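Local atomic coordinates of hypothetical protein (ST2072) (Sulfolobus tokodaii, PDB entry 1VE0), a protein that is of unknown function but binds zinc, as a trimer-forming member of the uncharacterised YjbQ (UPF0047) family. Residues I36-I50 with H87-I101. Residues are numbered along the deposited sequence; the frame is centred on the assembly and turned at random.
Sequences IAHVIVKHTTCAIII and HVISAIIGNSRVVPI. With ZN (zinc ion), chain C; SO4 (sulfate ion), chain B.
At the zinc and sulfate end of this contact, Thr45 lays its CG2 methyl over the centre of the His87 ring, a CH-pi contact of 3.5 Å to the centroid. His87 NE2 binds zinc at 2.3 Å, alongside His77, Asn83 and a water, while its ND1 donates to Asn51 OD1 of the second subunit. Thr45 keeps OG1 between its backbone N and carbonyl carbon (chi1 50°), which turns the hydroxyl to sulfate O2 and Arg125 NH1 and leaves CG2 for the ring. That anion, probably from the crystallisation liquor, also takes bonds from the backbone N of Thr44 and Thr45 and from His43 ND1; Arg123 and Arg125 bond to it as well. His43 NE2 bonds to Thr126 N, fixing the turn of its ring.

Beyond the loop, residues 36-41 and 96-101 are neighbouring antiparallel strands of the five-stranded sheet, with paired backbone bonds at Ala37/Val99 and Val39/Arg97. Asn95 prolongs the ladder: its O accepts from Val41 N, and its ND2 returns a nearly straight bond (176°) to Val41 O at 3.1 Å, in the amide plane. Strand 46-50, of the three-stranded sheet, runs at 26° to strand 96-101, with Ile49 CG2 meeting Ile93 CG2 at 3.5 Å.

Arg97 bridges from its strand to strand 46-50. Its chain bends at chi2, and Ile48 O sits over the guanidinium face, 3.3 Å from Arg97 CZ. NH1 and NH2 both grip Ile93 O at the helix end, NH1 also reaches Ser96 O, and NE shares a water with Ile50 N; NH2 bonds further to Ala91 O of the third subunit.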
ATOM      1  N   ILE A  36      -4.606   1.948  15.772  1.00 20.04           N
ATOM      2  CA  ILE A  36      -3.836   1.934  14.533  1.00 18.09           C
ATOM      3  C   ILE A  36      -3.068   3.236  14.323  1.00 17.41           C
ATOM      4  O   ILE A  36      -3.588   4.323  14.549  1.00 17.48           O
ATOM      5  CB  ILE A  36      -4.777   1.717  13.309  1.00 19.67           C
ATOM      6  CG1 ILE A  36      -5.377   0.307  13.344  1.00 19.83           C
ATOM      7  CG2 ILE A  36      -4.018   1.938  12.008  1.00 21.80           C
ATOM      8  CD1 ILE A  36      -4.342  -0.798  13.194  1.00 23.65           C
ATOM      9  N   ALA A  37      -1.817   3.098  13.913  1.00 14.98           N
ATOM     10  CA  ALA A  37      -0.971   4.236  13.613  1.00 16.48           C
ATOM     11  C   ALA A  37      -0.836   4.277  12.099  1.00 15.88           C
ATOM     12  O   ALA A  37      -0.459   3.278  11.475  1.00 17.05           O
ATOM     13  CB  ALA A  37       0.406   4.054  14.245  1.00 17.31           C
ATOM     14  N   HIS A  38      -1.185   5.407  11.506  1.00 14.89           N
ATOM     15  CA  HIS A  38      -1.027   5.570  10.068  1.00 17.14           C
ATOM     16  C   HIS A  38       0.218   6.431   9.918  1.00 16.19           C
ATOM     17  O   HIS A  38       0.214   7.588  10.323  1.00 15.89           O
ATOM     18  CB  HIS A  38      -2.224   6.305   9.474  1.00 18.80           C
ATOM     19  CG  HIS A  38      -3.498   5.526   9.537  1.00 22.01           C
ATOM     20  ND1 HIS A  38      -3.867   4.626   8.562  1.00 24.18           N
ATOM     21  CD2 HIS A  38      -4.474   5.488  10.476  1.00 21.13           C
ATOM     22  CE1 HIS A  38      -5.016   4.066   8.896  1.00 23.62           C
ATOM     23  NE2 HIS A  38      -5.407   4.573  10.052  1.00 20.36           N
ATOM     24  N   VAL A  39       1.282   5.859   9.364  1.00 15.43           N
ATOM     25  CA  VAL A  39       2.540   6.584   9.166  1.00 15.95           C
ATOM     26  C   VAL A  39       2.440   7.111   7.744  1.00 16.79           C
ATOM     27  O   VAL A  39       2.470   6.340   6.772  1.00 16.10           O
ATOM     28  CB  VAL A  39       3.742   5.645   9.319  1.00 15.74           C
ATOM     29  CG1 VAL A  39       5.054   6.409   9.122  1.00 14.86           C
ATOM     30  CG2 VAL A  39       3.705   5.013  10.714  1.00 16.41           C
ATOM     31  N   ILE A  40       2.312   8.428   7.646  1.00 15.25           N
ATOM     32  CA  ILE A  40       2.085   9.103   6.370  1.00 17.52           C
ATOM     33  C   ILE A  40       3.059  10.207   6.000  1.00 18.84           C
ATOM     34  O   ILE A  40       3.492  10.964   6.860  1.00 20.90           O
ATOM     35  CB  ILE A  40       0.664   9.757   6.404  1.00 17.36           C
ATOM     36  CG1 ILE A  40      -0.396   8.681   6.617  1.00 16.23           C
ATOM     37  CG2 ILE A  40       0.395  10.582   5.131  1.00 18.01           C
ATOM     38  CD1 ILE A  40      -1.626   9.205   7.326  1.00 18.04           C
ATOM     39  N   VAL A  41       3.425  10.300   4.726  1.00 19.06           N
ATOM     40  CA  VAL A  41       4.237  11.445   4.320  1.00 19.83           C
ATOM     41  C   VAL A  41       3.347  12.189   3.341  1.00 20.55           C
ATOM     42  O   VAL A  41       2.645  11.570   2.538  1.00 21.36           O
ATOM     43  CB  VAL A  41       5.575  11.080   3.627  1.00 19.90           C
ATOM     44  CG1 VAL A  41       6.551  10.530   4.662  1.00 15.50           C
ATOM     45  CG2 VAL A  41       5.340  10.093   2.459  1.00 20.50           C
ATOM     46  N   LYS A  42       3.336  13.511   3.424  1.00 19.99           N
ATOM     47  CA  LYS A  42       2.529  14.292   2.504  1.00 22.25           C
ATOM     48  C   LYS A  42       3.407  14.671   1.325  1.00 23.24           C
ATOM     49  O   LYS A  42       3.162  15.671   0.649  1.00 26.01           O
ATOM     50  CB  LYS A  42       1.991  15.552   3.186  1.00 22.69           C
ATOM     51  CG  LYS A  42       1.125  15.290   4.404  1.00 25.86           C
ATOM     52  CD  LYS A  42       0.660  16.614   4.999  1.00 30.65           C
ATOM     53  CE  LYS A  42       0.063  16.448   6.372  1.00 33.33           C
ATOM     54  NZ  LYS A  42      -0.344  17.779   6.930  1.00 36.47           N
ATOM     55  N   HIS A  43       4.428  13.853   1.085  1.00 22.06           N
ATOM     56  CA  HIS A  43       5.372  14.059  -0.014  1.00 20.67           C
ATOM     57  C   HIS A  43       5.016  13.139  -1.178  1.00 20.51           C
ATOM     58  O   HIS A  43       4.328  12.138  -0.985  1.00 19.21           O
ATOM     59  CB  HIS A  43       6.787  13.734   0.456  1.00 21.76           C
ATOM     60  CG  HIS A  43       7.276  14.623   1.549  1.00 23.74           C
ATOM     61  ND1 HIS A  43       7.409  15.986   1.391  1.00 24.18           N
ATOM     62  CD2 HIS A  43       7.694  14.345   2.808  1.00 24.68           C
ATOM     63  CE1 HIS A  43       7.890  16.511   2.507  1.00 25.00           C
ATOM     64  NE2 HIS A  43       8.070  15.536   3.382  1.00 25.82           N
ATOM     65  N   THR A  44       5.501  13.461  -2.374  1.00 17.73           N
ATOM     66  CA  THR A  44       5.214  12.637  -3.537  1.00 18.22           C
ATOM     67  C   THR A  44       6.457  11.945  -4.067  1.00 17.81           C
ATOM     68  O   THR A  44       6.371  11.167  -5.008  1.00 17.43           O
ATOM     69  CB  THR A  44       4.616  13.467  -4.701  1.00 18.19           C
ATOM     70  OG1 THR A  44       5.570  14.449  -5.117  1.00 21.59           O
ATOM     71  CG2 THR A  44       3.337  14.164  -4.276  1.00 16.70           C
ATOM     72  N   THR A  45       7.621  12.229  -3.488  1.00 19.84           N
ATOM     73  CA  THR A  45       8.842  11.603  -3.992  1.00 19.32           C
ATOM     74  C   THR A  45       9.623  10.778  -2.995  1.00 20.30           C
ATOM     75  O   THR A  45      10.801  10.487  -3.204  1.00 20.00           O
ATOM     76  CB  THR A  45       9.793  12.636  -4.619  1.00 20.64           C
ATOM     77  OG1 THR A  45       9.978  13.719  -3.705  1.00 17.77           O
ATOM     78  CG2 THR A  45       9.227  13.145  -5.945  1.00 21.19           C
ATOM     79  N   CYS A  46       8.983  10.426  -1.894  1.00 19.46           N
ATOM     80  CA  CYS A  46       9.615   9.538  -0.922  1.00 21.81           C
ATOM     81  C   CYS A  46       8.464   8.626  -0.484  1.00 20.06           C
ATOM     82  O   CYS A  46       7.298   8.972  -0.691  1.00 20.50           O
ATOM     83  CB  CYS A  46      10.260  10.325   0.245  1.00 20.39           C
ATOM     84  SG  CYS A  46       9.184  11.280   1.319  1.00 22.96           S
ATOM     85  N   ALA A  47       8.775   7.452   0.055  1.00 20.05           N
ATOM     86  CA  ALA A  47       7.735   6.522   0.471  1.00 18.46           C
ATOM     87  C   ALA A  47       8.022   5.883   1.822  1.00 18.95           C
ATOM     88  O   ALA A  47       9.118   6.038   2.375  1.00 16.65           O
ATOM     89  CB  ALA A  47       7.564   5.444  -0.584  1.00 19.79           C
ATOM     90  N   ILE A  48       7.025   5.169   2.347  1.00 15.77           N
ATOM     91  CA  ILE A  48       7.129   4.495   3.643  1.00 16.78           C
ATOM     92  C   ILE A  48       6.913   2.998   3.439  1.00 16.32           C
ATOM     93  O   ILE A  48       6.011   2.594   2.708  1.00 15.30           O
ATOM     94  CB  ILE A  48       6.031   4.995   4.655  1.00 17.38           C
ATOM     95  CG1 ILE A  48       6.227   6.483   4.992  1.00 17.34           C
ATOM     96  CG2 ILE A  48       6.062   4.157   5.934  1.00 14.99           C
ATOM     97  CD1 ILE A  48       7.523   6.815   5.741  1.00 14.33           C
ATOM     98  N   ILE A  49       7.761   2.183   4.056  1.00 16.22           N
ATOM     99  CA  ILE A  49       7.629   0.732   3.980  1.00 13.53           C
ATOM    100  C   ILE A  49       7.861   0.228   5.390  1.00 15.92           C
ATOM    101  O   ILE A  49       8.429   0.956   6.208  1.00 16.09           O
ATOM    102  CB  ILE A  49       8.715   0.039   3.092  1.00 14.32           C
ATOM    103  CG1 ILE A  49      10.111   0.238   3.708  1.00 12.39           C
ATOM    104  CG2 ILE A  49       8.679   0.575   1.665  1.00 13.27           C
ATOM    105  CD1 ILE A  49      11.218  -0.499   2.971  1.00 15.19           C
ATOM    106  N   ILE A  50       7.386  -0.984   5.679  1.00 15.77           N
ATOM    107  CA  ILE A  50       7.618  -1.622   6.975  1.00 16.81           C
ATOM    108  C   ILE A  50       8.427  -2.867   6.628  1.00 17.35           C
ATOM    109  O   ILE A  50       7.900  -3.791   6.011  1.00 17.97           O
ATOM    110  CB  ILE A  50       6.323  -2.104   7.677  1.00 16.36           C
ATOM    111  CG1 ILE A  50       5.310  -0.970   7.796  1.00 15.75           C
ATOM    112  CG2 ILE A  50       6.663  -2.652   9.082  1.00 15.20           C
ATOM    113  CD1 ILE A  50       5.831   0.258   8.513  1.00 17.66           C
ATOM    114  N   HIS A  87       8.801   9.988  -8.370  1.00 20.29           N
ATOM    115  CA  HIS A  87       7.342  10.071  -8.338  1.00 18.86           C
ATOM    116  C   HIS A  87       6.730   8.707  -8.630  1.00 18.26           C
ATOM    117  O   HIS A  87       5.837   8.238  -7.915  1.00 16.78           O
ATOM    118  CB  HIS A  87       6.846  11.075  -9.387  1.00 19.29           C
ATOM    119  CG  HIS A  87       6.972  12.504  -8.965  1.00 20.01           C
ATOM    120  ND1 HIS A  87       6.146  13.076  -8.019  1.00 18.01           N
ATOM    121  CD2 HIS A  87       7.810  13.487  -9.377  1.00 20.00           C
ATOM    122  CE1 HIS A  87       6.466  14.351  -7.873  1.00 17.68           C
ATOM    123  NE2 HIS A  87       7.470  14.625  -8.684  1.00 18.66           N
ATOM    124  N   VAL A  88       7.221   8.073  -9.687  1.00 17.69           N
ATOM    125  CA  VAL A  88       6.720   6.776 -10.102  1.00 19.63           C
ATOM    126  C   VAL A  88       6.926   5.664  -9.073  1.00 19.13           C
ATOM    127  O   VAL A  88       5.975   4.971  -8.695  1.00 18.50           O
ATOM    128  CB  VAL A  88       7.369   6.346 -11.441  1.00 20.57           C
ATOM    129  CG1 VAL A  88       7.013   4.895 -11.759  1.00 20.05           C
ATOM    130  CG2 VAL A  88       6.896   7.270 -12.551  1.00 21.79           C
ATOM    131  N   ILE A  89       8.157   5.482  -8.615  1.00 18.68           N
ATOM    132  CA  ILE A  89       8.394   4.411  -7.654  1.00 19.30           C
ATOM    133  C   ILE A  89       7.677   4.684  -6.322  1.00 18.03           C
ATOM    134  O   ILE A  89       7.166   3.758  -5.690  1.00 17.33           O
ATOM    135  CB  ILE A  89       9.914   4.181  -7.425  1.00 19.69           C
ATOM    136  CG1 ILE A  89      10.124   2.884  -6.634  1.00 19.41           C
ATOM    137  CG2 ILE A  89      10.544   5.388  -6.726  1.00 18.38           C
ATOM    138  CD1 ILE A  89       9.618   1.642  -7.349  1.00 19.30           C
ATOM    139  N   SER A  90       7.633   5.947  -5.905  1.00 17.83           N
ATOM    140  CA  SER A  90       6.942   6.320  -4.664  1.00 16.41           C
ATOM    141  C   SER A  90       5.429   6.064  -4.747  1.00 17.16           C
ATOM    142  O   SER A  90       4.797   5.713  -3.750  1.00 15.48           O
ATOM    143  CB  SER A  90       7.165   7.809  -4.334  1.00 15.31           C
ATOM    144  OG  SER A  90       8.500   8.068  -3.902  1.00 15.89           O
ATOM    145  N   ALA A  91       4.845   6.276  -5.925  1.00 16.41           N
ATOM    146  CA  ALA A  91       3.409   6.062  -6.098  1.00 19.08           C
ATOM    147  C   ALA A  91       3.102   4.575  -5.984  1.00 17.67           C
ATOM    148  O   ALA A  91       2.109   4.174  -5.377  1.00 19.02           O
ATOM    149  CB  ALA A  91       2.955   6.587  -7.454  1.00 17.53           C
ATOM    150  N   ILE A  92       3.962   3.758  -6.572  1.00 17.72           N
ATOM    151  CA  ILE A  92       3.772   2.318  -6.528  1.00 17.55           C
ATOM    152  C   ILE A  92       3.901   1.764  -5.101  1.00 17.88           C
ATOM    153  O   ILE A  92       3.038   1.001  -4.638  1.00 15.55           O
ATOM    154  CB  ILE A  92       4.784   1.618  -7.472  1.00 18.30           C
ATOM    155  CG1 ILE A  92       4.474   2.034  -8.914  1.00 19.95           C
ATOM    156  CG2 ILE A  92       4.704   0.083  -7.305  1.00 17.79           C
ATOM    157  CD1 ILE A  92       5.518   1.605  -9.948  1.00 19.90           C
ATOM    158  N   ILE A  93       4.954   2.164  -4.394  1.00 15.43           N
ATOM    159  CA  ILE A  93       5.173   1.682  -3.022  1.00 16.35           C
ATOM    160  C   ILE A  93       4.103   2.219  -2.074  1.00 15.70           C
ATOM    161  O   ILE A  93       3.566   1.480  -1.235  1.00 16.47           O
ATOM    162  CB  ILE A  93       6.580   2.096  -2.508  1.00 16.50           C
ATOM    163  CG1 ILE A  93       7.652   1.436  -3.383  1.00 18.33           C
ATOM    164  CG2 ILE A  93       6.763   1.678  -1.052  1.00 15.06           C
ATOM    165  CD1 ILE A  93       9.080   1.915  -3.079  1.00 20.03           C
ATOM    166  N   GLY A  94       3.775   3.498  -2.230  1.00 14.98           N
ATOM    167  CA  GLY A  94       2.775   4.111  -1.378  1.00 16.01           C
ATOM    168  C   GLY A  94       3.378   5.128  -0.425  1.00 15.24           C
ATOM    169  O   GLY A  94       4.542   5.020  -0.028  1.00 16.84           O
ATOM    170  N   ASN A  95       2.577   6.108  -0.027  1.00 15.04           N
ATOM    171  CA  ASN A  95       3.065   7.154   0.866  1.00 17.24           C
ATOM    172  C   ASN A  95       2.692   6.908   2.316  1.00 17.11           C
ATOM    173  O   ASN A  95       2.882   7.783   3.157  1.00 19.34           O
ATOM    174  CB  ASN A  95       2.514   8.506   0.434  1.00 16.66           C
ATOM    175  CG  ASN A  95       1.022   8.593   0.618  1.00 19.06           C
ATOM    176  OD1 ASN A  95       0.275   7.742   0.135  1.00 16.77           O
ATOM    177  ND2 ASN A  95       0.573   9.625   1.331  1.00 19.09           N
ATOM    178  N   SER A  96       2.151   5.729   2.610  1.00 15.61           N
ATOM    179  CA  SER A  96       1.787   5.409   3.975  1.00 16.29           C
ATOM    180  C   SER A  96       1.823   3.913   4.236  1.00 16.03           C
ATOM    181  O   SER A  96       1.825   3.105   3.307  1.00 15.59           O
ATOM    182  CB  SER A  96       0.376   5.924   4.305  1.00 18.65           C
ATOM    183  OG  SER A  96      -0.617   5.201   3.583  1.00 19.88           O
ATOM    184  N   ARG A  97       1.855   3.575   5.519  1.00 14.75           N
ATOM    185  CA  ARG A  97       1.843   2.198   5.993  1.00 17.26           C
ATOM    186  C   ARG A  97       1.129   2.233   7.345  1.00 17.74           C
ATOM    187  O   ARG A  97       1.171   3.251   8.040  1.00 17.87           O
ATOM    188  CB  ARG A  97       3.274   1.664   6.182  1.00 15.64           C
ATOM    189  CG  ARG A  97       3.973   1.278   4.884  1.00 13.97           C
ATOM    190  CD  ARG A  97       3.284   0.079   4.250  1.00 13.48           C
ATOM    191  NE  ARG A  97       3.998  -0.407   3.071  1.00 11.78           N
ATOM    192  CZ  ARG A  97       3.907   0.136   1.860  1.00 15.39           C
ATOM    193  NH1 ARG A  97       3.132   1.201   1.657  1.00 13.43           N
ATOM    194  NH2 ARG A  97       4.562  -0.412   0.837  1.00 13.71           N
ATOM    195  N   VAL A  98       0.463   1.143   7.709  1.00 17.13           N
ATOM    196  CA  VAL A  98      -0.212   1.095   8.994  1.00 18.11           C
ATOM    197  C   VAL A  98       0.567   0.205   9.949  1.00 18.45           C
ATOM    198  O   VAL A  98       1.185  -0.776   9.538  1.00 17.77           O
ATOM    199  CB  VAL A  98      -1.650   0.552   8.871  1.00 21.07           C
ATOM    200  CG1 VAL A  98      -2.478   1.474   7.995  1.00 23.17           C
ATOM    201  CG2 VAL A  98      -1.631  -0.829   8.281  1.00 20.58           C
ATOM    202  N   VAL A  99       0.563   0.572  11.224  1.00 16.87           N
ATOM    203  CA  VAL A  99       1.241  -0.224  12.235  1.00 18.53           C
ATOM    204  C   VAL A  99       0.254  -0.315  13.386  1.00 18.80           C
ATOM    205  O   VAL A  99      -0.290   0.690  13.833  1.00 17.34           O
ATOM    206  CB  VAL A  99       2.562   0.431  12.718  1.00 18.02           C
ATOM    207  CG1 VAL A  99       3.260  -0.484  13.716  1.00 17.12           C
ATOM    208  CG2 VAL A  99       3.482   0.676  11.538  1.00 19.36           C
ATOM    209  N   PRO A 100      -0.044  -1.538  13.839  1.00 19.56           N
ATOM    210  CA  PRO A 100      -0.995  -1.621  14.948  1.00 19.83           C
ATOM    211  C   PRO A 100      -0.321  -1.175  16.237  1.00 21.42           C
ATOM    212  O   PRO A 100       0.898  -1.249  16.363  1.00 18.91           O
ATOM    213  CB  PRO A 100      -1.383  -3.097  14.974  1.00 21.42           C
ATOM    214  CG  PRO A 100      -0.123  -3.786  14.450  1.00 22.41           C
ATOM    215  CD  PRO A 100       0.337  -2.869  13.332  1.00 21.18           C
ATOM    216  N   ILE A 101      -1.132  -0.701  17.175  1.00 20.79           N
ATOM    217  CA  ILE A 101      -0.658  -0.256  18.470  1.00 23.97           C
ATOM    218  C   ILE A 101      -1.350  -1.149  19.496  1.00 24.93           C
ATOM    219  O   ILE A 101      -2.558  -1.361  19.414  1.00 26.93           O
ATOM    220  CB  ILE A 101      -1.072   1.209  18.755  1.00 22.65           C
ATOM    221  CG1 ILE A 101      -0.506   2.137  17.679  1.00 22.98           C
ATOM    222  CG2 ILE A 101      -0.566   1.624  20.137  1.00 22.73           C
ATOM    223  CD1 ILE A 101      -0.980   3.578  17.806  1.00 24.09           C
TER
HETATM  224 ZN    ZN C 136       8.505  16.457  -9.718  0.80 51.16          ZN
HETATM  225  S   SO4 B 135       7.376  16.404  -2.603  1.00 29.06           S
HETATM  226  O1  SO4 B 135       7.351  17.252  -1.391  1.00 27.49           O
HETATM  227  O2  SO4 B 135       7.892  15.075  -2.265  1.00 28.34           O
HETATM  228  O3  SO4 B 135       8.263  17.032  -3.596  1.00 29.69           O
HETATM  229  O4  SO4 B 135       6.008  16.266  -3.143  1.00 27.82           O
HETATM  230  O   HOH W   1       5.842  -2.534   3.695  1.00 22.71           O
HETATM  231  O   HOH W   2       7.362  18.100  -9.009  0.80 44.94           O